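Local atomic coordinates of pseudoaglycone deacetylase Dbv21 (Actinoplanes teichomyceticus, PDB entry 3DFI), a protein that probably removes an acetyl group from the pseudoaglycone of the lipoglycopeptide antibiotic A40926, as a zinc-containing deacetylase. Residues 11-16 against 135-140; 26-31 against 36-41; 45-50 against 74-79; 149-154 against 166-171. One frame throughout, in Å; residues are numbered along the deposited sequence.

Interaction 1: 11-16 against 135-140; sequences LAISPH and EDIESM. With ZN (zinc ion), chain B.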
loop_
_atom_site.group_PDB
_atom_site.type_symbol
_atom_site.label_atom_id
_atom_site.label_comp_id
_atom_site.label_asym_id
_atom_site.label_seq_id
_atom_site.Cartn_x
_atom_site.Cartn_y
_atom_site.Cartn_z
ATOM N N LEU A 11 5.541 7.550 -7.291
ATOM C CA LEU A 11 4.950 6.267 -7.636
ATOM C C LEU A 11 4.891 5.389 -6.391
ATOM O O LEU A 11 5.921 4.970 -5.873
ATOM C CB LEU A 11 5.747 5.575 -8.728
ATOM C CG LEU A 11 5.246 4.213 -9.231
ATOM C CD1 LEU A 11 3.796 4.249 -9.826
ATOM C CD2 LEU A 11 6.269 3.659 -10.244
ATOM N N ALA A 12 3.682 5.143 -5.893
ATOM C CA ALA A 12 3.515 4.233 -4.764
ATOM C C ALA A 12 3.121 2.854 -5.288
ATOM O O ALA A 12 2.246 2.747 -6.157
ATOM C CB ALA A 12 2.469 4.771 -3.794
ATOM N N ILE A 13 3.801 1.820 -4.800
ATOM C CA ILE A 13 3.515 0.434 -5.198
ATOM C C ILE A 13 2.775 -0.264 -4.060
ATOM O O ILE A 13 3.385 -0.621 -3.038
ATOM C CB ILE A 13 4.815 -0.373 -5.575
ATOM C CG1 ILE A 13 5.778 0.429 -6.477
ATOM C CG2 ILE A 13 4.460 -1.737 -6.222
ATOM C CD1 ILE A 13 5.256 0.665 -7.909
ATOM N N SER A 14 1.461 -0.440 -4.228
ATOM C CA SER A 14 0.618 -1.050 -3.181
ATOM C C SER A 14 0.490 -2.554 -3.475
ATOM O O SER A 14 0.230 -2.925 -4.627
ATOM C CB SER A 14 -0.768 -0.402 -3.163
ATOM O OG SER A 14 -1.558 -0.926 -2.118
ATOM N N PRO A 15 0.711 -3.427 -2.461
ATOM C CA PRO A 15 0.478 -4.854 -2.715
ATOM C C PRO A 15 -0.967 -5.164 -3.136
ATOM O O PRO A 15 -1.178 -5.748 -4.200
ATOM C CB PRO A 15 0.859 -5.508 -1.390
ATOM C CG PRO A 15 1.830 -4.526 -0.776
ATOM C CD PRO A 15 1.256 -3.196 -1.106
ATOM N N HIS A 16 -1.935 -4.707 -2.340
ATOM C CA HIS A 16 -3.362 -4.976 -2.530
ATOM C C HIS A 16 -4.148 -3.670 -2.662
ATOM O O HIS A 16 -3.641 -2.576 -2.357
ATOM C CB HIS A 16 -3.935 -5.737 -1.315
ATOM C CG HIS A 16 -3.237 -7.021 -1.003
ATOM N ND1 HIS A 16 -2.567 -7.233 0.185
ATOM C CD2 HIS A 16 -3.114 -8.169 -1.720
ATOM C CE1 HIS A 16 -2.049 -8.452 0.182
ATOM N NE2 HIS A 16 -2.377 -9.043 -0.957
ATOM N N GLU A 135 9.590 -6.954 -13.200
ATOM C CA GLU A 135 9.521 -6.542 -14.625
ATOM C C GLU A 135 8.420 -5.499 -14.833
ATOM O O GLU A 135 8.637 -4.468 -15.454
ATOM C CB GLU A 135 9.160 -7.730 -15.506
ATOM C CG GLU A 135 10.251 -8.497 -16.116
ATOM C CD GLU A 135 9.711 -9.429 -17.199
ATOM O OE1 GLU A 135 10.136 -9.307 -18.380
ATOM O OE2 GLU A 135 8.838 -10.268 -16.869
ATOM N N ASP A 136 7.235 -5.798 -14.317
ATOM C CA ASP A 136 6.083 -4.896 -14.380
ATOM C C ASP A 136 6.292 -3.573 -13.637
ATOM O O ASP A 136 5.819 -2.530 -14.095
ATOM C CB ASP A 136 4.829 -5.600 -13.849
ATOM C CG ASP A 136 4.299 -6.647 -14.795
ATOM O OD1 ASP A 136 5.012 -7.091 -15.744
ATOM O OD2 ASP A 136 3.127 -7.025 -14.608
ATOM N N ILE A 137 6.967 -3.620 -12.488
ATOM C CA ILE A 137 7.330 -2.394 -11.770
ATOM C C ILE A 137 8.370 -1.566 -12.546
ATOM O O ILE A 137 8.261 -0.348 -12.607
ATOM C CB ILE A 137 7.827 -2.673 -10.305
ATOM C CG1 ILE A 137 6.673 -3.212 -9.445
ATOM C CG2 ILE A 137 8.301 -1.384 -9.619
ATOM C CD1 ILE A 137 7.176 -3.805 -8.153
ATOM N N GLU A 138 9.367 -2.216 -13.149
ATOM C CA GLU A 138 10.281 -1.499 -14.032
ATOM C C GLU A 138 9.515 -0.826 -15.178
ATOM O O GLU A 138 9.763 0.336 -15.487
ATOM C CB GLU A 138 11.425 -2.402 -14.548
ATOM C CG GLU A 138 12.352 -2.836 -13.379
ATOM C CD GLU A 138 13.628 -3.544 -13.777
ATOM O OE1 GLU A 138 13.879 -3.699 -14.984
ATOM O OE2 GLU A 138 14.401 -3.933 -12.864
ATOM N N SER A 139 8.590 -1.549 -15.801
ATOM C CA SER A 139 7.778 -0.992 -16.893
ATOM C C SER A 139 6.978 0.216 -16.390
ATOM O O SER A 139 6.907 1.237 -17.069
ATOM C CB SER A 139 6.824 -2.050 -17.456
ATOM O OG SER A 139 7.548 -3.113 -18.029
ATOM N N MET A 140 6.409 0.105 -15.191
ATOM C CA MET A 140 5.685 1.221 -14.578
ATOM C C MET A 140 6.575 2.459 -14.277
ATOM O O MET A 140 6.172 3.600 -14.534
ATOM C CB MET A 140 4.900 0.754 -13.339
ATOM C CG MET A 140 3.753 1.678 -12.927
ATOM S SD MET A 140 2.321 1.630 -14.074
ATOM C CE MET A 140 2.655 2.875 -15.271
HETATM ZN ZN ZN B . -2.291 -5.887 1.862
HETATM O O HOH W 1 -4.731 -5.407 1.851
#
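I13 and L11, on one face of strand 9-14, pack against I137 and M140 of helix 126-144. The fold is the alpha/beta domain of the PIG-L family, and this strand lies between strands 37-42 and 148-152 in the parallel part of the sheet. The tight part of the contact is apolar. I13 uses both of its branches: CG2 lies 3.9 Å from I137 CD1, and CD1 lies 4.0 Å from I137 CG2. The CB of I137 does not aim at the strand, but its chi2 of 166° extends CD1 toward it. L11 brings CD1 to 4.0 Å from M140 CG, with CD2 slightly farther from the same atom. The M140 chain bends beyond CG and also packs on F41, while I137 touches T168 of helix 159-174. All four side chains are buried.

The outer side of the helix is looser and polar. E135 and S139 are exposed there. D136 forms a salt bridge with R94, and E138 forms one with R134.

Toward its C-terminal end the segment leads to the metal. The hydroxyl of S14 donates to H16 O at 2.7 Å, in the carbonyl plane, and S14 OG is also bonded to A20 N. D19 and H161 complete the protein ligands of the zinc ion. H16 ND1 binds that zinc at 2.2 Å, with a water 2.5 Å from the metal.

Interaction 2: 26-31 against 36-41; sequences ASLAQA and GKVTVF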
loop_
_atom_site.group_PDB
_atom_site.type_symbol
_atom_site.label_atom_id
_atom_site.label_comp_id
_atom_site.label_asym_id
_atom_site.label_seq_id
_atom_site.Cartn_x
_atom_site.Cartn_y
_atom_site.Cartn_z
ATOM N N ALA A 26 -2.531 10.009 3.720
ATOM C CA ALA A 26 -2.383 11.429 4.081
ATOM C C ALA A 26 -1.126 12.109 3.465
ATOM O O ALA A 26 -1.185 13.250 3.024
ATOM C CB ALA A 26 -2.422 11.607 5.606
ATOM N N SER A 27 -0.004 11.406 3.428
ATOM C CA SER A 27 1.222 11.935 2.794
ATOM C C SER A 27 1.013 12.075 1.280
ATOM O O SER A 27 1.504 13.015 0.659
ATOM C CB SER A 27 2.413 11.018 3.039
ATOM O OG SER A 27 2.746 10.956 4.414
ATOM N N LEU A 28 0.251 11.155 0.700
ATOM C CA LEU A 28 -0.066 11.244 -0.722
ATOM C C LEU A 28 -0.956 12.445 -1.002
ATOM O O LEU A 28 -0.678 13.217 -1.934
ATOM C CB LEU A 28 -0.711 9.952 -1.239
ATOM C CG LEU A 28 0.162 8.686 -1.216
ATOM C CD1 LEU A 28 -0.623 7.479 -1.782
ATOM C CD2 LEU A 28 1.444 8.869 -1.962
ATOM N N ALA A 29 -2.016 12.590 -0.198
ATOM C CA ALA A 29 -2.911 13.750 -0.246
ATOM C C ALA A 29 -2.131 15.047 -0.074
ATOM O O ALA A 29 -2.375 16.028 -0.793
ATOM C CB ALA A 29 -3.958 13.639 0.827
ATOM N N GLN A 30 -1.215 15.063 0.899
ATOM C CA GLN A 30 -0.392 16.257 1.171
ATOM C C GLN A 30 0.552 16.564 0.010
ATOM O O GLN A 30 0.822 17.743 -0.281
ATOM C CB GLN A 30 0.432 16.091 2.451
ATOM C CG GLN A 30 1.224 17.347 2.854
ATOM C CD GLN A 30 0.322 18.454 3.372
ATOM O OE1 GLN A 30 0.259 19.544 2.798
ATOM N NE2 GLN A 30 -0.395 18.174 4.454
ATOM N N ALA A 31 1.071 15.515 -0.635
ATOM C CA ALA A 31 1.933 15.718 -1.811
ATOM C C ALA A 31 1.143 16.379 -2.933
ATOM O O ALA A 31 1.629 17.302 -3.561
ATOM C CB ALA A 31 2.555 14.404 -2.283
ATOM N N GLY A 36 2.471 18.263 -6.126
ATOM C CA GLY A 36 3.103 17.088 -6.697
ATOM C C GLY A 36 2.131 16.178 -7.441
ATOM O O GLY A 36 0.916 16.400 -7.452
ATOM N N LYS A 37 2.679 15.148 -8.077
ATOM C CA LYS A 37 1.879 14.217 -8.857
ATOM C C LYS A 37 2.027 12.850 -8.236
ATOM O O LYS A 37 3.134 12.402 -7.979
ATOM C CB LYS A 37 2.312 14.190 -10.330
ATOM C CG LYS A 37 1.381 13.350 -11.214
ATOM C CD LYS A 37 1.716 13.493 -12.693
ATOM C CE LYS A 37 0.922 12.486 -13.532
ATOM N NZ LYS A 37 1.266 12.630 -14.985
ATOM N N VAL A 38 0.900 12.206 -7.984
ATOM C CA VAL A 38 0.884 10.904 -7.344
ATOM C C VAL A 38 0.194 9.862 -8.238
ATOM O O VAL A 38 -0.868 10.118 -8.811
ATOM C CB VAL A 38 0.166 10.973 -5.961
ATOM C CG1 VAL A 38 0.144 9.616 -5.285
ATOM C CG2 VAL A 38 0.819 12.034 -5.039
ATOM N N THR A 39 0.836 8.700 -8.363
ATOM C CA THR A 39 0.237 7.535 -8.979
ATOM C C THR A 39 0.397 6.341 -8.043
ATOM O O THR A 39 1.477 6.070 -7.543
ATOM C CB THR A 39 0.905 7.200 -10.331
ATOM O OG1 THR A 39 0.762 8.320 -11.212
ATOM C CG2 THR A 39 0.256 5.944 -10.972
ATOM N N VAL A 40 -0.693 5.621 -7.813
ATOM C CA VAL A 40 -0.609 4.410 -7.036
ATOM C C VAL A 40 -0.844 3.236 -7.972
ATOM O O VAL A 40 -1.899 3.144 -8.591
ATOM C CB VAL A 40 -1.633 4.428 -5.866
ATOM C CG1 VAL A 40 -1.669 3.091 -5.148
ATOM C CG2 VAL A 40 -1.307 5.582 -4.893
ATOM N N PHE A 41 0.151 2.353 -8.051
ATOM C CA PHE A 41 0.094 1.120 -8.854
ATOM C C PHE A 41 -0.098 -0.030 -7.864
ATOM O O PHE A 41 0.678 -0.164 -6.938
ATOM C CB PHE A 41 1.415 0.939 -9.646
ATOM C CG PHE A 41 1.556 -0.416 -10.346
ATOM C CD1 PHE A 41 2.488 -1.359 -9.909
ATOM C CD2 PHE A 41 0.788 -0.731 -11.461
ATOM C CE1 PHE A 41 2.635 -2.607 -10.588
ATOM C CE2 PHE A 41 0.922 -1.963 -12.119
ATOM C CZ PHE A 41 1.824 -2.894 -11.687
#
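L28 overlaps V38 and V40 with the two methyls of its fork. L28 CD2 lies 3.6 Å from V38 CG1, and its CD1 3.7 Å from V40 CG2. The leucine crosses each valine at about a right angle; CD2 is the methyl nearer V38 and CD1 the one nearer V40. In both valines CG1 is anti to the backbone N, and CG2 sits beside it. In V40, CG2 is the methyl that meets L28. V38 CG2 turns to the helix backbone instead, 3.6 Å from L28 O, and packs against A31 CB at 4.0 Å.

These residues join the helix and second strand of a beta-alpha-beta crossover, made of strand 9-14, helix 19-33 and strand 37-42. The short helix and strand segments run at 145° to each other, and their axes approach to 8.3 Å. V38 and V40 point toward the helix. K37 and T39 alternate with them and point away, T39 packing on L11. The apolar layer continues, with A31 on I10 of strand 9-14 and V40 on L83 of helix 71-86.

The polar link lies where the chain leaves the helix and turns into the strand. G36 N donates to A31 O at 2.9 Å, with an N-H...O angle of 151°. The donor is tilted 29° from the carbonyl plane. The backbones come close here, the CA atoms of A31 and G36 being 5.2 Å apart.

Interaction 3: 45-50 against 74-79; sequences AGSAAP and RRRNED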
loop_
_atom_site.group_PDB
_atom_site.type_symbol
_atom_site.label_atom_id
_atom_site.label_comp_id
_atom_site.label_asym_id
_atom_site.label_seq_id
_atom_site.Cartn_x
_atom_site.Cartn_y
_atom_site.Cartn_z
ATOM N N ALA A 45 -4.004 -6.677 -8.433
ATOM C CA ALA A 45 -5.298 -6.138 -8.855
ATOM C C ALA A 45 -5.871 -6.894 -10.062
ATOM O O ALA A 45 -6.762 -6.388 -10.730
ATOM C CB ALA A 45 -5.192 -4.650 -9.154
ATOM N N GLY A 46 -5.371 -8.108 -10.307
ATOM C CA GLY A 46 -5.762 -8.921 -11.454
ATOM C C GLY A 46 -7.196 -9.422 -11.451
ATOM O O GLY A 46 -7.873 -9.441 -10.418
ATOM N N SER A 47 -7.668 -9.819 -12.631
ATOM C CA SER A 47 -9.056 -10.214 -12.828
ATOM C C SER A 47 -9.313 -11.674 -12.491
ATOM O O SER A 47 -8.497 -12.557 -12.814
ATOM C CB SER A 47 -9.460 -9.988 -14.289
ATOM O OG SER A 47 -9.908 -8.657 -14.487
ATOM N N ALA A 48 -10.483 -11.910 -11.886
ATOM C CA ALA A 48 -11.095 -13.242 -11.749
ATOM C C ALA A 48 -12.594 -13.038 -11.572
ATOM O O ALA A 48 -13.018 -12.411 -10.595
ATOM C CB ALA A 48 -10.518 -14.001 -10.553
ATOM N N ALA A 49 -13.379 -13.537 -12.526
ATOM C CA ALA A 49 -14.846 -13.470 -12.471
ATOM C C ALA A 49 -15.427 -14.714 -11.804
ATOM O O ALA A 49 -14.717 -15.718 -11.662
ATOM C CB ALA A 49 -15.434 -13.299 -13.882
ATOM N N PRO A 50 -16.731 -14.666 -11.418
ATOM C CA PRO A 50 -17.394 -15.855 -10.885
ATOM C C PRO A 50 -17.511 -16.905 -11.995
ATOM O O PRO A 50 -17.579 -16.524 -13.168
ATOM C CB PRO A 50 -18.799 -15.346 -10.509
ATOM C CG PRO A 50 -18.694 -13.877 -10.467
ATOM C CD PRO A 50 -17.660 -13.528 -11.496
ATOM N N ARG A 74 -15.294 -5.215 -8.085
ATOM C CA ARG A 74 -15.737 -4.400 -6.945
ATOM C C ARG A 74 -14.566 -3.659 -6.263
ATOM O O ARG A 74 -14.625 -2.448 -6.037
ATOM C CB ARG A 74 -16.479 -5.268 -5.926
ATOM C CG ARG A 74 -17.043 -4.509 -4.670
ATOM C CD ARG A 74 -18.502 -3.984 -4.918
ATOM N NE ARG A 74 -18.546 -3.095 -6.083
ATOM C CZ ARG A 74 -18.272 -1.790 -6.049
ATOM N NH1 ARG A 74 -18.288 -1.084 -7.169
ATOM N NH2 ARG A 74 -17.985 -1.179 -4.907
ATOM N N ARG A 75 -13.497 -4.392 -5.960
ATOM C CA ARG A 75 -12.321 -3.831 -5.265
ATOM C C ARG A 75 -11.548 -2.824 -6.123
ATOM O O ARG A 75 -11.075 -1.805 -5.618
ATOM C CB ARG A 75 -11.414 -4.955 -4.792
ATOM C CG ARG A 75 -12.046 -5.822 -3.680
ATOM C CD ARG A 75 -10.998 -6.695 -2.992
ATOM N NE ARG A 75 -9.957 -5.922 -2.299
ATOM C CZ ARG A 75 -8.905 -6.492 -1.703
ATOM N NH1 ARG A 75 -8.789 -7.811 -1.725
ATOM N NH2 ARG A 75 -7.984 -5.766 -1.090
ATOM N N ARG A 76 -11.462 -3.078 -7.428
ATOM C CA ARG A 76 -10.814 -2.106 -8.321
ATOM C C ARG A 76 -11.631 -0.809 -8.362
ATOM O O ARG A 76 -11.060 0.287 -8.388
ATOM C CB ARG A 76 -10.610 -2.682 -9.718
ATOM C CG ARG A 76 -9.444 -3.655 -9.814
ATOM C CD ARG A 76 -9.131 -4.011 -11.264
ATOM N NE ARG A 76 -10.282 -4.576 -11.988
ATOM C CZ ARG A 76 -10.586 -5.872 -12.015
ATOM N NH1 ARG A 76 -9.860 -6.757 -11.327
ATOM N NH2 ARG A 76 -11.605 -6.290 -12.733
ATOM N N ASN A 77 -12.959 -0.942 -8.340
ATOM C CA ASN A 77 -13.848 0.225 -8.272
ATOM C C ASN A 77 -13.714 0.986 -6.959
ATOM O O ASN A 77 -13.765 2.219 -6.934
ATOM C CB ASN A 77 -15.317 -0.175 -8.499
ATOM C CG ASN A 77 -15.629 -0.486 -9.964
ATOM O OD1 ASN A 77 -15.153 0.191 -10.891
ATOM N ND2 ASN A 77 -16.469 -1.497 -10.175
ATOM N N GLU A 78 -13.577 0.250 -5.860
ATOM C CA GLU A 78 -13.305 0.875 -4.566
ATOM C C GLU A 78 -12.002 1.690 -4.597
ATOM O O GLU A 78 -11.945 2.828 -4.094
ATOM C CB GLU A 78 -13.227 -0.184 -3.466
ATOM C CG GLU A 78 -14.595 -0.872 -3.138
ATOM C CD GLU A 78 -14.467 -1.862 -1.985
ATOM O OE1 GLU A 78 -13.322 -2.311 -1.679
ATOM O OE2 GLU A 78 -15.507 -2.168 -1.358
ATOM N N ASP A 79 -10.959 1.086 -5.162
ATOM C CA ASP A 79 -9.644 1.710 -5.278
ATOM C C ASP A 79 -9.718 3.001 -6.108
ATOM O O ASP A 79 -9.165 4.017 -5.715
ATOM C CB ASP A 79 -8.649 0.705 -5.883
ATOM C CG ASP A 79 -7.214 1.211 -5.875
ATOM O OD1 ASP A 79 -6.674 1.503 -4.784
ATOM O OD2 ASP A 79 -6.621 1.280 -6.965
#
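R76 reaches from helix 71-86 to the backbone of A45, and on the helix side it makes all of the contact. R76 NH1 donates to A45 O at 3.2 Å, with an N-H...O angle of 143°. The donor stands above the carbonyl plane, and the oxygen lies 25° out of the guanidinium plane, near its edge. The extended chi2 (-170°) carries R76 CD to 3.4 Å from A45 O, and the bend at chi3 then turns the guanidinium toward the loop. The CB of A45 approaches R76 CG only loosely, at 4.4 Å.

The loop follows strand 37-42 of the parallel sheet in this PIG-L alpha/beta fold. It leaves the same end of the sheet as the loop carrying the zinc ligand H16. The side chain of A45 is about 8 Å from that of H16 and about 11 Å from the zinc ion. L17 and H92 touch both A45 and R76.

S47 is exposed, at the solvent side of the contact. S47 OG lies 3.4 Å from R76 NH2 and approaches the guanidinium obliquely. G46 O, like A45 O, lies at the edge of the R76 guanidinium, 3.5 Å from NH1.

Interaction 4: 149-154 against 166-171; sequences VLTCVA and DATLLA
A chi1 of -53° turns CG2 of T168 anti to its own backbone N, in reach of V149 and T151. In T151, chi1 of -166° places CG2 between the backbone N and the carbonyl carbon, pointing at the helix. The contact belongs to a beta-alpha-beta unit of strand 148-152, helix 159-174 and strand 179-182. It joins the first strand to the helix.

The two threonines meet tip to tip. T151 CG2 lies 3.6 Å from T168 CB and 3.8 Å from T168 CG2. V149 crosses T168 at a slant, its CG1 3.6 Å from T168 CG2. T168 therefore packs against two strand residues on the same face, V149 and T151, while L150 between them points away. All three contact residues are buried.

The hydroxyls look elsewhere for partners. T168 OG1 is bonded to T164 O within its own helix, and the OG1 atoms of T151 and T168 stay 3.9 Å apart. Farther along the strand, C152 touches the zinc ligand H161, which lies on this same helix. T151 OG1 hydrogen-bonds across to I13 O of the neighbouring strand.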
loop_
_atom_site.group_PDB
_atom_site.type_symbol
_atom_site.label_atom_id
_atom_site.label_comp_id
_atom_site.label_asym_id
_atom_site.label_seq_id
_atom_site.Cartn_x
_atom_site.Cartn_y
_atom_site.Cartn_z
ATOM N N VAL A 149 9.865 6.663 -5.318
ATOM C CA VAL A 149 9.070 5.434 -5.237
ATOM C C VAL A 149 8.817 5.042 -3.777
ATOM O O VAL A 149 9.731 5.087 -2.975
ATOM C CB VAL A 149 9.794 4.261 -5.964
ATOM C CG1 VAL A 149 9.145 2.910 -5.635
ATOM C CG2 VAL A 149 9.806 4.488 -7.507
ATOM N N LEU A 150 7.579 4.649 -3.458
ATOM C CA LEU A 150 7.224 4.133 -2.145
ATOM C C LEU A 150 6.657 2.729 -2.252
ATOM O O LEU A 150 5.912 2.424 -3.181
ATOM C CB LEU A 150 6.164 5.035 -1.450
ATOM C CG LEU A 150 6.535 6.526 -1.382
ATOM C CD1 LEU A 150 5.335 7.351 -0.939
ATOM C CD2 LEU A 150 7.697 6.730 -0.451
ATOM N N THR A 151 6.974 1.887 -1.273
ATOM C CA THR A 151 6.229 0.650 -1.093
ATOM C C THR A 151 6.231 0.267 0.390
ATOM O O THR A 151 6.772 0.987 1.214
ATOM C CB THR A 151 6.716 -0.500 -2.001
ATOM O OG1 THR A 151 5.741 -1.553 -1.986
ATOM C CG2 THR A 151 8.095 -1.054 -1.549
ATOM N N CYS A 152 5.599 -0.850 0.724
ATOM C CA CYS A 152 5.426 -1.247 2.120
ATOM C C CYS A 152 6.701 -1.816 2.702
ATOM O O CYS A 152 7.480 -2.433 2.004
ATOM C CB CYS A 152 4.308 -2.295 2.214
ATOM S SG CYS A 152 4.657 -3.825 1.232
ATOM N N VAL A 153 6.897 -1.663 4.003
ATOM C CA VAL A 153 8.019 -2.339 4.665
ATOM C C VAL A 153 7.717 -3.820 4.925
ATOM O O VAL A 153 8.625 -4.592 5.210
ATOM C CB VAL A 153 8.468 -1.589 5.963
ATOM C CG1 VAL A 153 7.611 -1.958 7.148
ATOM C CG2 VAL A 153 9.957 -1.863 6.281
ATOM N N ALA A 154 6.438 -4.193 4.817
ATOM C CA ALA A 154 5.938 -5.573 5.024
ATOM C C ALA A 154 5.900 -6.051 6.492
ATOM O O ALA A 154 6.127 -7.228 6.797
ATOM C CB ALA A 154 6.632 -6.620 4.074
ATOM N N ASP A 166 10.093 -6.677 -2.093
ATOM C CA ASP A 166 11.339 -7.219 -2.621
ATOM C C ASP A 166 11.511 -6.882 -4.112
ATOM O O ASP A 166 12.605 -6.488 -4.562
ATOM C CB ASP A 166 11.422 -8.732 -2.361
ATOM C CG ASP A 166 11.662 -9.069 -0.863
ATOM O OD1 ASP A 166 11.654 -8.149 -0.002
ATOM O OD2 ASP A 166 11.885 -10.261 -0.546
ATOM N N ALA A 167 10.414 -7.023 -4.859
ATOM C CA ALA A 167 10.407 -6.693 -6.284
ATOM C C ALA A 167 10.635 -5.194 -6.514
ATOM O O ALA A 167 11.364 -4.827 -7.429
ATOM C CB ALA A 167 9.077 -7.143 -6.942
ATOM N N THR A 168 10.028 -4.353 -5.659
ATOM C CA THR A 168 10.161 -2.902 -5.759
ATOM C C THR A 168 11.598 -2.458 -5.454
ATOM O O THR A 168 12.155 -1.602 -6.155
ATOM C CB THR A 168 9.155 -2.135 -4.855
ATOM O OG1 THR A 168 7.810 -2.574 -5.102
ATOM C CG2 THR A 168 9.265 -0.612 -5.110
ATOM N N LEU A 169 12.229 -3.077 -4.460
ATOM C CA LEU A 169 13.641 -2.756 -4.148
ATOM C C LEU A 169 14.585 -3.000 -5.326
ATOM O O LEU A 169 15.454 -2.179 -5.626
ATOM C CB LEU A 169 14.121 -3.532 -2.918
ATOM C CG LEU A 169 13.530 -3.059 -1.577
ATOM C CD1 LEU A 169 13.563 -4.184 -0.545
ATOM C CD2 LEU A 169 14.302 -1.823 -1.056
ATOM N N LEU A 170 14.419 -4.141 -5.982
ATOM C CA LEU A 170 15.176 -4.465 -7.201
ATOM C C LEU A 170 14.898 -3.505 -8.380
ATOM O O LEU A 170 15.818 -3.076 -9.093
ATOM C CB LEU A 170 14.873 -5.915 -7.620
ATOM C CG LEU A 170 15.505 -7.024 -6.773
ATOM C CD1 LEU A 170 14.810 -8.355 -7.034
ATOM C CD2 LEU A 170 17.017 -7.133 -7.015
ATOM N N ALA A 171 13.623 -3.188 -8.586
ATOM C CA ALA A 171 13.216 -2.360 -9.721
ATOM C C ALA A 171 13.680 -0.904 -9.582
ATOM O O ALA A 171 14.211 -0.338 -10.536
ATOM C CB ALA A 171 11.688 -2.445 -9.951
#

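How the interactions relate
Strand 9-14 opens interaction 1 near the N terminus. Interaction 2 closes first, a short loop from helix 19-33 into strand 37-42. Interaction 3 follows in series, tying the loop after that strand to helix 71-86. Both fall within the long loop that interaction 1 closes when helix 126-144 returns to the first strand. Interaction 4 comes later, joining strand 148-152 to helix 159-174, and no two of the loops cross. Strand 9-14 pairs with both neighbouring strands: A12 O meets F41 N, and I13 N meets L150 O. Interactions 1 and 4 have centres 8 Å apart. Interaction 3 is more distant, its centre 23 Å from that of interaction 4.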